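Local coordinates for protein mini spindles (Drosophila melanogaster, PDB 5VJC), which probably binds tubulin through its TOG domains, an activity that promotes microtubule dynamics and formation of the mitotic spindle, at residues Cys207-Val212 with Tyr246-His251; Phe197-Tyr202 with Val235-Leu240; Ala229-Ile234 with Ser258-Arg263; Tyr175-Leu180 with Arg213-Gln218. All blocks are in the same frame, centred on the assembly; numbering follows the deposited sequence.

Interaction 1: Cys207-Val212 with Tyr246-His251; sequences CPQSAV and YKMIGH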
loop_
_atom_site.group_PDB
_atom_site.type_symbol
_atom_site.label_atom_id
_atom_site.label_comp_id
_atom_site.label_asym_id
_atom_site.label_seq_id
_atom_site.Cartn_x
_atom_site.Cartn_y
_atom_site.Cartn_z
ATOM N N CYS A 207 0.420 -2.255 17.895
ATOM C CA CYS A 207 1.165 -1.024 18.085
ATOM C C CYS A 207 2.133 -1.118 19.251
ATOM O O CYS A 207 1.744 -0.886 20.388
ATOM C CB CYS A 207 0.188 0.131 18.297
ATOM S SG CYS A 207 0.952 1.741 18.457
ATOM N N PRO A 208 3.403 -1.464 18.981
ATOM C CA PRO A 208 4.342 -1.539 20.108
ATOM C C PRO A 208 4.685 -0.159 20.688
ATOM O O PRO A 208 4.358 0.879 20.098
ATOM C CB PRO A 208 5.575 -2.213 19.491
ATOM C CG PRO A 208 5.464 -1.962 18.038
ATOM C CD PRO A 208 4.002 -1.941 17.725
ATOM N N GLN A 209 5.319 -0.163 21.857
ATOM C CA GLN A 209 5.646 1.060 22.579
ATOM C C GLN A 209 6.525 1.978 21.733
ATOM O O GLN A 209 6.406 3.198 21.792
ATOM C CB GLN A 209 6.345 0.726 23.904
ATOM C CG GLN A 209 6.836 1.947 24.673
ATOM C CD GLN A 209 7.408 1.606 26.045
ATOM O OE1 GLN A 209 7.024 0.612 26.672
ATOM N NE2 GLN A 209 8.354 2.425 26.506
ATOM N N SER A 210 7.390 1.380 20.926
ATOM C CA SER A 210 8.278 2.149 20.066
ATOM C C SER A 210 7.521 2.910 18.982
ATOM O O SER A 210 7.905 4.021 18.606
ATOM C CB SER A 210 9.298 1.231 19.429
ATOM O OG SER A 210 8.654 0.271 18.619
ATOM N N ALA A 211 6.445 2.318 18.477
ATOM C CA ALA A 211 5.631 3.001 17.482
ATOM C C ALA A 211 4.915 4.178 18.128
ATOM O O ALA A 211 4.820 5.253 17.543
ATOM C CB ALA A 211 4.638 2.041 16.839
ATOM N N VAL A 212 4.421 3.974 19.348
ATOM C CA VAL A 212 3.771 5.042 20.091
ATOM C C VAL A 212 4.688 6.260 20.242
ATOM O O VAL A 212 4.263 7.400 20.068
ATOM C CB VAL A 212 3.344 4.581 21.494
ATOM C CG1 VAL A 212 2.746 5.745 22.254
ATOM C CG2 VAL A 212 2.358 3.420 21.398
ATOM N N TYR A 246 1.459 7.884 28.914
ATOM C CA TYR A 246 2.367 8.982 29.238
ATOM C C TYR A 246 3.807 8.509 29.377
ATOM O O TYR A 246 4.741 9.275 29.165
ATOM C CB TYR A 246 1.912 9.691 30.515
ATOM C CG TYR A 246 0.646 10.484 30.325
ATOM C CD1 TYR A 246 0.652 11.666 29.603
ATOM C CD2 TYR A 246 -0.559 10.049 30.861
ATOM C CE1 TYR A 246 -0.509 12.399 29.418
ATOM C CE2 TYR A 246 -1.728 10.778 30.682
ATOM C CZ TYR A 246 -1.695 11.953 29.959
ATOM O OH TYR A 246 -2.847 12.689 29.771
ATOM N N LYS A 247 3.974 7.237 29.710
ATOM C CA LYS A 247 5.288 6.623 29.797
ATOM C C LYS A 247 5.761 6.171 28.413
ATOM O O LYS A 247 6.963 6.015 28.175
ATOM C CB LYS A 247 5.247 5.451 30.790
ATOM C CG LYS A 247 6.038 4.205 30.396
ATOM C CD LYS A 247 7.464 4.241 30.951
ATOM C CE LYS A 247 8.322 3.124 30.358
ATOM N NZ LYS A 247 9.783 3.290 30.620
ATOM N N MET A 248 4.811 5.989 27.494
ATOM C CA MET A 248 5.116 5.514 26.139
ATOM C C MET A 248 5.402 6.642 25.130
ATOM O O MET A 248 6.179 6.452 24.188
ATOM C CB MET A 248 3.966 4.641 25.609
ATOM C CG MET A 248 3.751 3.341 26.369
ATOM S SD MET A 248 2.644 2.179 25.532
ATOM C CE MET A 248 1.096 3.077 25.571
ATOM N N ILE A 249 4.781 7.806 25.312
ATOM C CA ILE A 249 4.941 8.891 24.345
ATOM C C ILE A 249 6.310 9.562 24.426
ATOM O O ILE A 249 6.586 10.505 23.686
ATOM C CB ILE A 249 3.865 9.991 24.511
ATOM C CG1 ILE A 249 3.793 10.478 25.961
ATOM C CG2 ILE A 249 2.509 9.509 24.009
ATOM C CD1 ILE A 249 2.807 11.612 26.167
ATOM N N GLY A 250 7.171 9.077 25.315
ATOM C CA GLY A 250 8.444 9.734 25.549
ATOM C C GLY A 250 8.251 10.985 26.386
ATOM O O GLY A 250 7.560 10.953 27.404
ATOM N N HIS A 251 8.844 12.097 25.955
ATOM C CA HIS A 251 8.790 13.337 26.728
ATOM C C HIS A 251 8.471 14.535 25.831
ATOM O O HIS A 251 9.230 14.830 24.911
ATOM C CB HIS A 251 10.121 13.550 27.456
ATOM C CG HIS A 251 10.801 12.273 27.856
ATOM N ND1 HIS A 251 11.572 11.534 26.983
ATOM C CD2 HIS A 251 10.813 11.600 29.031
ATOM C CE1 HIS A 251 12.036 10.465 27.605
ATOM N NE2 HIS A 251 11.591 10.479 28.849
#
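Within the HEAT-type helical array of this TOG domain, the start of helix 209-217 lies against the end of the short helix 245-248. P208, at the N-cap position, suits the start of a helix because its missing N-H costs nothing there; its carbonyl accepts the N-H of V212. The tight part of the contact is buried and apolar. V212, branched close to its helix, sets CG1 anti to its backbone N (chi1 177°), and this methyl lies 3.7 Å from CB of M248. The same methyl reaches CG2 of I249 at 4.2 Å, although the CB of I249 points away. M248, long and flexible, crosses V212 obliquely and bends at its last torsion (chi3 -65°), while V237 and S241 of helix 224-241 also touch it. The outer part is looser. Q209 is extended, so its aliphatic CG packs on CG of M248 at 3.8 Å while the amide travels on to the exposed side chain of K247. An alanine in place of Q209 would lack the methylene and amide that lie on M248 and K247, and would probably leave M248 CG more accessible to water. Beyond the helix, G250 is the first residue to leave helical angles, with a positive phi of 76°, easy for a residue without CB. On the solvent side, Q209 NE2 rests 3.9 Å from CE of K247.

Interaction 2: Phe197-Tyr202 with Val235-Leu240; sequences FLIESY and VQVFFL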
loop_
_atom_site.group_PDB
_atom_site.type_symbol
_atom_site.label_atom_id
_atom_site.label_comp_id
_atom_site.label_asym_id
_atom_site.label_seq_id
_atom_site.Cartn_x
_atom_site.Cartn_y
_atom_site.Cartn_z
ATOM N N PHE A 197 -6.816 4.310 12.559
ATOM C CA PHE A 197 -7.794 3.312 12.140
ATOM C C PHE A 197 -7.332 1.901 12.522
ATOM O O PHE A 197 -8.098 1.101 13.074
ATOM C CB PHE A 197 -8.060 3.401 10.630
ATOM C CG PHE A 197 -8.777 2.195 10.074
ATOM C CD1 PHE A 197 -10.163 2.103 10.144
ATOM C CD2 PHE A 197 -8.068 1.151 9.505
ATOM C CE1 PHE A 197 -10.817 0.985 9.642
ATOM C CE2 PHE A 197 -8.720 0.036 9.001
ATOM C CZ PHE A 197 -10.097 -0.037 9.065
ATOM N N LEU A 198 -6.071 1.600 12.249
ATOM C CA LEU A 198 -5.533 0.274 12.531
ATOM C C LEU A 198 -5.492 -0.040 14.028
ATOM O O LEU A 198 -5.763 -1.173 14.447
ATOM C CB LEU A 198 -4.121 0.147 11.942
ATOM C CG LEU A 198 -4.083 0.067 10.420
ATOM C CD1 LEU A 198 -2.629 0.113 9.954
ATOM C CD2 LEU A 198 -4.799 -1.204 9.942
ATOM N N ILE A 199 -5.131 0.954 14.828
ATOM C CA ILE A 199 -5.082 0.766 16.285
ATOM C C ILE A 199 -6.498 0.574 16.866
ATOM O O ILE A 199 -6.707 -0.282 17.704
ATOM C CB ILE A 199 -4.386 1.954 16.973
ATOM C CG1 ILE A 199 -2.903 1.970 16.592
ATOM C CG2 ILE A 199 -4.515 1.858 18.503
ATOM C CD1 ILE A 199 -2.187 3.201 17.064
ATOM N N GLU A 200 -7.460 1.369 16.403
ATOM C CA GLU A 200 -8.860 1.166 16.783
ATOM C C GLU A 200 -9.396 -0.218 16.365
ATOM O O GLU A 200 -10.238 -0.811 17.055
ATOM C CB GLU A 200 -9.730 2.275 16.175
ATOM C CG GLU A 200 -11.020 2.522 16.935
ATOM C CD GLU A 200 -11.976 3.449 16.193
ATOM O OE1 GLU A 200 -11.816 3.621 14.968
ATOM O OE2 GLU A 200 -12.892 4.011 16.838
ATOM N N SER A 201 -8.886 -0.742 15.251
ATOM C CA SER A 201 -9.395 -1.978 14.663
ATOM C C SER A 201 -8.759 -3.231 15.239
ATOM O O SER A 201 -9.429 -4.250 15.433
ATOM C CB SER A 201 -9.188 -1.960 13.146
ATOM O OG SER A 201 -9.925 -0.897 12.567
ATOM N N TYR A 202 -7.464 -3.160 15.514
ATOM C CA TYR A 202 -6.716 -4.329 15.928
ATOM C C TYR A 202 -6.318 -4.249 17.396
ATOM O O TYR A 202 -5.835 -5.219 17.961
ATOM C CB TYR A 202 -5.483 -4.498 15.041
ATOM C CG TYR A 202 -5.850 -4.917 13.635
ATOM C CD1 TYR A 202 -6.082 -6.252 13.332
ATOM C CD2 TYR A 202 -5.993 -3.981 12.619
ATOM C CE1 TYR A 202 -6.445 -6.649 12.045
ATOM C CE2 TYR A 202 -6.345 -4.369 11.327
ATOM C CZ TYR A 202 -6.559 -5.707 11.047
ATOM O OH TYR A 202 -6.920 -6.106 9.778
ATOM N N VAL A 235 -4.395 9.979 21.374
ATOM C CA VAL A 235 -5.639 9.919 22.136
ATOM C C VAL A 235 -6.263 8.517 22.063
ATOM O O VAL A 235 -6.671 7.945 23.075
ATOM C CB VAL A 235 -6.665 10.963 21.631
ATOM C CG1 VAL A 235 -8.071 10.611 22.097
ATOM C CG2 VAL A 235 -6.278 12.361 22.094
ATOM N N GLN A 236 -6.311 7.960 20.859
ATOM C CA GLN A 236 -6.844 6.623 20.671
ATOM C C GLN A 236 -5.992 5.627 21.428
ATOM O O GLN A 236 -6.513 4.680 22.051
ATOM C CB GLN A 236 -6.910 6.280 19.181
ATOM C CG GLN A 236 -7.266 4.852 18.893
ATOM C CD GLN A 236 -8.657 4.482 19.389
ATOM O OE1 GLN A 236 -9.657 5.038 18.940
ATOM N NE2 GLN A 236 -8.717 3.551 20.331
ATOM N N VAL A 237 -4.680 5.840 21.408
ATOM C CA VAL A 237 -3.799 4.989 22.192
ATOM C C VAL A 237 -4.154 5.149 23.680
ATOM O O VAL A 237 -4.140 4.169 24.432
ATOM C CB VAL A 237 -2.309 5.312 21.949
ATOM C CG1 VAL A 237 -1.439 4.534 22.894
ATOM C CG2 VAL A 237 -1.919 4.987 20.505
ATOM N N PHE A 238 -4.512 6.366 24.092
ATOM C CA PHE A 238 -4.820 6.608 25.502
ATOM C C PHE A 238 -6.064 5.827 25.956
ATOM O O PHE A 238 -6.069 5.242 27.036
ATOM C CB PHE A 238 -5.008 8.102 25.775
ATOM C CG PHE A 238 -5.363 8.411 27.207
ATOM C CD1 PHE A 238 -4.476 8.104 28.239
ATOM C CD2 PHE A 238 -6.582 8.996 27.528
ATOM C CE1 PHE A 238 -4.796 8.383 29.563
ATOM C CE2 PHE A 238 -6.907 9.270 28.852
ATOM C CZ PHE A 238 -6.009 8.964 29.868
ATOM N N PHE A 239 -7.094 5.809 25.111
ATOM C CA PHE A 239 -8.337 5.082 25.372
ATOM C C PHE A 239 -8.142 3.586 25.550
ATOM O O PHE A 239 -8.970 2.919 26.174
ATOM C CB PHE A 239 -9.338 5.311 24.237
ATOM C CG PHE A 239 -9.876 6.714 24.157
ATOM C CD1 PHE A 239 -9.942 7.519 25.278
ATOM C CD2 PHE A 239 -10.337 7.220 22.955
ATOM C CE1 PHE A 239 -10.441 8.811 25.194
ATOM C CE2 PHE A 239 -10.840 8.507 22.865
ATOM C CZ PHE A 239 -10.893 9.304 23.987
ATOM N N LEU A 240 -7.067 3.040 24.993
ATOM C CA LEU A 240 -6.849 1.604 25.071
ATOM C C LEU A 240 -5.787 1.250 26.082
ATOM O O LEU A 240 -5.673 0.094 26.479
ATOM C CB LEU A 240 -6.457 1.029 23.704
ATOM C CG LEU A 240 -7.495 1.148 22.584
ATOM C CD1 LEU A 240 -6.908 0.585 21.283
ATOM C CD2 LEU A 240 -8.787 0.414 22.971
#
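Helices 185-202 and 224-241 run side by side in the same direction, their local axes 9.9 Å apart and inclined by 16°, as neighbouring helices do along a layer of a HEAT-like stack. F197 faces away from the partner; its carbonyl takes both the backbone N-H and the hydroxyl of S201. I199 carries the buried half of the contact. Its CG1 is anti to the carbonyl carbon (chi1 -68°), which sends CD1 to CG2 of V237 at 3.9 Å and leaves CG2 to meet CD1 of L240, also at 3.9 Å. A beta-branched isoleucine suits the place because its two arms reach two different turns of the opposite helix. CD1 of L240 also lies 3.7 Å from O of I199. One residue on, E200 is extended and crosses Q236 at about a right angle, with CG 3.5 Å from OE1 of Q236. With CG anti to its backbone N, Q236 keeps that methylene near CG2 of I199, and the bend at chi2 (63°) brings the amide over to E200. A serine in place of Q236 would lack CG and the amide, and would probably leave E200 CG and I199 CG2 less well covered. The E200-Q236 pair, without a hydrogen bond, holds by close packing of methylenes and amide; directional specificity is slight, and Q236 shares the fit with I199, V237 and L240.

Interaction 3: Ala229-Ile234 with Ser258-Arg263; sequences AALNCI and SMLDER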
loop_
_atom_site.group_PDB
_atom_site.type_symbol
_atom_site.label_atom_id
_atom_site.label_comp_id
_atom_site.label_asym_id
_atom_site.label_seq_id
_atom_site.Cartn_x
_atom_site.Cartn_y
_atom_site.Cartn_z
ATOM N N ALA A 229 -3.408 15.159 13.482
ATOM C CA ALA A 229 -3.494 13.720 13.228
ATOM C C ALA A 229 -2.725 12.916 14.276
ATOM O O ALA A 229 -3.184 11.861 14.714
ATOM C CB ALA A 229 -2.986 13.395 11.823
ATOM N N ALA A 230 -1.560 13.411 14.688
ATOM C CA ALA A 230 -0.762 12.691 15.670
ATOM C C ALA A 230 -1.463 12.701 17.035
ATOM O O ALA A 230 -1.449 11.699 17.759
ATOM C CB ALA A 230 0.627 13.286 15.771
ATOM N N LEU A 231 -2.075 13.833 17.368
ATOM C CA LEU A 231 -2.836 13.970 18.609
ATOM C C LEU A 231 -3.994 12.986 18.666
ATOM O O LEU A 231 -4.164 12.287 19.658
ATOM C CB LEU A 231 -3.367 15.392 18.762
ATOM C CG LEU A 231 -2.328 16.466 19.090
ATOM C CD1 LEU A 231 -2.949 17.852 19.010
ATOM C CD2 LEU A 231 -1.725 16.199 20.464
ATOM N N ASN A 232 -4.799 12.952 17.607
ATOM C CA ASN A 232 -5.914 12.008 17.533
ATOM C C ASN A 232 -5.439 10.589 17.686
ATOM O O ASN A 232 -6.123 9.754 18.284
ATOM C CB ASN A 232 -6.676 12.160 16.223
ATOM C CG ASN A 232 -7.548 13.384 16.213
ATOM O OD1 ASN A 232 -7.951 13.874 17.269
ATOM N ND2 ASN A 232 -7.848 13.890 15.026
ATOM N N CYS A 233 -4.242 10.319 17.180
ATOM C CA CYS A 233 -3.729 8.968 17.224
ATOM C C CYS A 233 -3.283 8.596 18.640
ATOM O O CYS A 233 -3.546 7.485 19.103
ATOM C CB CYS A 233 -2.579 8.787 16.230
ATOM S SG CYS A 233 -2.114 7.059 16.070
ATOM N N ILE A 234 -2.627 9.520 19.334
ATOM C CA ILE A 234 -2.173 9.245 20.696
ATOM C C ILE A 234 -3.376 9.165 21.637
ATOM O O ILE A 234 -3.386 8.353 22.559
ATOM C CB ILE A 234 -1.163 10.308 21.183
ATOM C CG1 ILE A 234 0.127 10.192 20.377
ATOM C CG2 ILE A 234 -0.834 10.126 22.664
ATOM C CD1 ILE A 234 0.761 8.811 20.438
ATOM N N SER A 258 -0.751 20.032 26.985
ATOM C CA SER A 258 -1.969 20.818 27.076
ATOM C C SER A 258 -2.899 20.470 25.912
ATOM O O SER A 258 -4.084 20.217 26.123
ATOM C CB SER A 258 -1.640 22.310 27.088
ATOM O OG SER A 258 -2.711 23.068 26.572
ATOM N N MET A 259 -2.357 20.460 24.692
ATOM C CA MET A 259 -3.127 20.099 23.497
ATOM C C MET A 259 -3.578 18.636 23.552
ATOM O O MET A 259 -4.723 18.321 23.223
ATOM C CB MET A 259 -2.311 20.356 22.223
ATOM C CG MET A 259 -2.346 21.801 21.739
ATOM S SD MET A 259 -1.523 22.066 20.148
ATOM C CE MET A 259 0.202 21.834 20.579
ATOM N N LEU A 260 -2.680 17.751 23.981
ATOM C CA LEU A 260 -3.019 16.339 24.140
ATOM C C LEU A 260 -4.137 16.159 25.153
ATOM O O LEU A 260 -5.151 15.529 24.863
ATOM C CB LEU A 260 -1.798 15.518 24.566
ATOM C CG LEU A 260 -2.043 14.025 24.836
ATOM C CD1 LEU A 260 -2.745 13.346 23.663
ATOM C CD2 LEU A 260 -0.741 13.304 25.159
ATOM N N ASP A 261 -3.954 16.719 26.343
ATOM C CA ASP A 261 -4.930 16.520 27.407
ATOM C C ASP A 261 -6.256 17.185 27.046
ATOM O O ASP A 261 -7.313 16.599 27.248
ATOM C CB ASP A 261 -4.406 17.053 28.742
ATOM C CG ASP A 261 -4.979 16.302 29.931
ATOM O OD1 ASP A 261 -4.450 15.219 30.263
ATOM O OD2 ASP A 261 -5.954 16.794 30.536
ATOM N N GLU A 262 -6.208 18.386 26.477
ATOM C CA GLU A 262 -7.451 19.059 26.103
ATOM C C GLU A 262 -8.103 18.408 24.875
ATOM O O GLU A 262 -9.193 18.813 24.461
ATOM C CB GLU A 262 -7.222 20.559 25.859
ATOM C CG GLU A 262 -8.409 21.407 26.344
ATOM C CD GLU A 262 -8.138 22.906 26.373
ATOM O OE1 GLU A 262 -6.954 23.306 26.411
ATOM O OE2 GLU A 262 -9.119 23.685 26.388
ATOM N N ARG A 263 -7.441 17.407 24.291
ATOM C CA ARG A 263 -8.083 16.556 23.287
ATOM C C ARG A 263 -8.398 15.191 23.892
ATOM O O ARG A 263 -9.385 14.560 23.519
ATOM C CB ARG A 263 -7.215 16.416 22.029
ATOM C CG ARG A 263 -7.914 16.944 20.778
ATOM C CD ARG A 263 -7.026 16.973 19.536
ATOM N NE ARG A 263 -7.730 17.607 18.419
ATOM C CZ ARG A 263 -7.513 18.852 18.003
ATOM N NH1 ARG A 263 -6.593 19.603 18.596
ATOM N NH2 ARG A 263 -8.211 19.349 16.987
#
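Helix 254-264, the last in the chain, lies obliquely across helix 224-241, with local axes 9.7 Å apart and crossing at -55°. M259 comes first: its CB meets CD1 of L231 at 4.1 Å, the two side chains crossing at about a right angle, while its thioether chain bends at the end. L260 follows at the centre of the contact. CD2 of L231 rests on the L260 backbone, 3.9 Å from CA of L260. The side chain of L260 itself, CG anti to the backbone N (chi1 177°), turns both methyls to I234, with CD1 3.9 Å from CG2 of that residue. Leucine suits both positions, being apolar and forked at its far end. R263 closes the segment at the exposed margin: its extended chain crosses L231, CD lying 4.1 Å from CB of the leucine, and its NE stays 3.9 Å from OD1 of N232, the amide and guanidinium planes being 70° apart. The long methylenes thus roof the leucine while the charge remains at the surface. Stacked helices joined by such apolar faces build the HEAT-repeat alpha-solenoid of a TOG domain, here at the C-terminal end of the helical array.

Interaction 4: Tyr175-Leu180 with Arg213-Gln218; sequences YVMEGL and REIARQ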
loop_
_atom_site.group_PDB
_atom_site.type_symbol
_atom_site.label_atom_id
_atom_site.label_comp_id
_atom_site.label_asym_id
_atom_site.label_seq_id
_atom_site.Cartn_x
_atom_site.Cartn_y
_atom_site.Cartn_z
ATOM N N TYR A 175 4.530 -0.883 7.367
ATOM C CA TYR A 175 4.640 -0.052 6.150
ATOM C C TYR A 175 4.001 1.330 6.300
ATOM O O TYR A 175 4.522 2.329 5.798
ATOM C CB TYR A 175 4.014 -0.772 4.963
ATOM C CG TYR A 175 4.855 -1.929 4.461
ATOM C CD1 TYR A 175 6.172 -1.726 4.057
ATOM C CD2 TYR A 175 4.335 -3.206 4.377
ATOM C CE1 TYR A 175 6.961 -2.783 3.590
ATOM C CE2 TYR A 175 5.106 -4.266 3.910
ATOM C CZ TYR A 175 6.422 -4.042 3.517
ATOM O OH TYR A 175 7.196 -5.076 3.044
ATOM N N VAL A 176 2.872 1.396 6.995
ATOM C CA VAL A 176 2.252 2.679 7.266
ATOM C C VAL A 176 3.144 3.546 8.138
ATOM O O VAL A 176 3.288 4.753 7.864
ATOM C CB VAL A 176 0.879 2.527 7.950
ATOM C CG1 VAL A 176 0.323 3.935 8.298
ATOM C CG2 VAL A 176 -0.063 1.802 7.006
ATOM N N MET A 177 3.734 2.932 9.171
ATOM C CA MET A 177 4.703 3.612 10.043
ATOM C C MET A 177 5.838 4.314 9.244
ATOM O O MET A 177 6.306 5.389 9.631
ATOM C CB MET A 177 5.326 2.620 11.042
ATOM C CG MET A 177 4.441 2.270 12.255
ATOM S SD MET A 177 3.995 3.715 13.282
ATOM C CE MET A 177 5.598 4.185 13.925
ATOM N N GLU A 178 6.268 3.708 8.140
ATOM C CA GLU A 178 7.364 4.282 7.334
ATOM C C GLU A 178 6.957 5.606 6.747
ATOM O O GLU A 178 7.800 6.472 6.511
ATOM C CB GLU A 178 7.785 3.340 6.207
ATOM C CG GLU A 178 8.525 2.115 6.676
ATOM C CD GLU A 178 9.738 2.469 7.529
ATOM O OE1 GLU A 178 10.574 3.287 7.075
ATOM O OE2 GLU A 178 9.842 1.948 8.666
ATOM N N GLY A 179 5.648 5.770 6.549
ATOM C CA GLY A 179 5.088 6.983 5.990
ATOM C C GLY A 179 5.288 8.197 6.873
ATOM O O GLY A 179 5.202 9.317 6.391
ATOM N N LEU A 180 5.572 7.998 8.160
ATOM C CA LEU A 180 5.830 9.148 9.030
ATOM C C LEU A 180 7.134 9.875 8.656
ATOM O O LEU A 180 7.346 11.008 9.070
ATOM C CB LEU A 180 5.885 8.732 10.508
ATOM C CG LEU A 180 4.685 7.980 11.091
ATOM C CD1 LEU A 180 4.829 7.876 12.581
ATOM C CD2 LEU A 180 3.367 8.649 10.716
ATOM N N ARG A 213 5.936 5.988 20.596
ATOM C CA ARG A 213 6.989 6.993 20.710
ATOM C C ARG A 213 7.086 7.794 19.417
ATOM O O ARG A 213 6.958 9.026 19.394
ATOM C CB ARG A 213 8.318 6.294 20.999
ATOM C CG ARG A 213 9.396 7.131 21.654
ATOM C CD ARG A 213 10.386 6.207 22.376
ATOM N NE ARG A 213 9.751 4.988 22.892
ATOM C CZ ARG A 213 10.195 3.747 22.678
ATOM N NH1 ARG A 213 11.278 3.534 21.932
ATOM N NH2 ARG A 213 9.552 2.712 23.209
ATOM N N GLU A 214 7.292 7.044 18.344
ATOM C CA GLU A 214 7.392 7.557 16.984
ATOM C C GLU A 214 6.192 8.425 16.606
ATOM O O GLU A 214 6.361 9.527 16.087
ATOM C CB GLU A 214 7.538 6.372 16.024
ATOM C CG GLU A 214 7.993 6.720 14.625
ATOM C CD GLU A 214 9.333 7.422 14.612
ATOM O OE1 GLU A 214 10.158 7.134 15.513
ATOM O OE2 GLU A 214 9.552 8.268 13.710
ATOM N N ILE A 215 4.983 7.941 16.889
ATOM C CA ILE A 215 3.765 8.698 16.586
ATOM C C ILE A 215 3.740 10.023 17.345
ATOM O O ILE A 215 3.363 11.068 16.790
ATOM C CB ILE A 215 2.485 7.890 16.936
ATOM C CG1 ILE A 215 2.293 6.723 15.951
ATOM C CG2 ILE A 215 1.263 8.799 16.911
ATOM C CD1 ILE A 215 1.428 5.565 16.512
ATOM N N ALA A 216 4.154 9.978 18.613
ATOM C CA ALA A 216 4.086 11.159 19.479
ATOM C C ALA A 216 5.023 12.286 19.008
ATOM O O ALA A 216 4.691 13.469 19.132
ATOM C CB ALA A 216 4.398 10.767 20.933
ATOM N N ARG A 217 6.170 11.913 18.446
ATOM C CA ARG A 217 7.103 12.879 17.873
ATOM C C ARG A 217 6.433 13.813 16.864
ATOM O O ARG A 217 6.835 14.969 16.716
ATOM C CB ARG A 217 8.271 12.158 17.197
ATOM C CG ARG A 217 9.287 11.569 18.155
ATOM C CD ARG A 217 10.395 10.858 17.390
ATOM N NE ARG A 217 11.419 10.291 18.271
ATOM C CZ ARG A 217 12.460 10.973 18.751
ATOM N NH1 ARG A 217 12.621 12.256 18.438
ATOM N NH2 ARG A 217 13.341 10.374 19.543
ATOM N N GLN A 218 5.405 13.312 16.182
ATOM C CA GLN A 218 4.724 14.070 15.136
ATOM C C GLN A 218 3.822 15.176 15.688
ATOM O O GLN A 218 3.287 15.994 14.934
ATOM C CB GLN A 218 3.896 13.123 14.259
ATOM C CG GLN A 218 4.714 12.027 13.615
ATOM C CD GLN A 218 5.682 12.574 12.592
ATOM O OE1 GLN A 218 5.358 13.503 11.858
ATOM N NE2 GLN A 218 6.882 12.027 12.557
#
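The alpha-solenoid architecture of a TOG domain places the end of helix 169-178 beside helix 209-217, although another helix intervenes in sequence. M177 and L180, one turn apart, reach across. M177 bends at both chi2 (-60°) and chi3 (-66°), so the hooked chain delivers its CE to the aliphatic part of E214, 3.6 Å from CG. A flexible methionine can make such a turn where a branched residue could not. Behind the methyl, SD lies 4.4 Å from CG1 of I215. The CB of L180 points toward the partner, and its CD1 packs 3.9 Å from CG of E214 and 4.2 Å from CA of I215, the leucine and glutamate chains running antiparallel side by side. E214 fits at this partly exposed edge because its methylenes serve the apolar neighbours, with CG anti to the backbone N (chi1 -166°) and the chain bent beyond it. Q218 ends the contact with NE2 3.7 Å from O of L180, too long to be a hydrogen bond. Around this pair, helix 185-202 supplies L195 against M177, L192 against L180 and R188 against Q218, while helix 224-241 covers I215 with C233 and I234.

In the fold
All four contacts lie in the C-terminal part of the chain, where each joins helices that are not consecutive in sequence. Interactions 1 and 4 share helix 209-217 and are closest, their centres about 11 Å apart, with CE of M177 3.7 Å from CB of A211. Interactions 2 and 3 share helix 224-241, centres about 13 Å apart. I234 bridges the two pairs: its CG2 lies 3.7 Å from CG2 of I249, and its CD1 lies 3.6 Å from CG2 of I215. Between interactions 1 and 2, SG of C207 lies 3.7 Å from CD1 of I199. The apolar interior is therefore continuous through all four. The assembly is a single chain without tubulin.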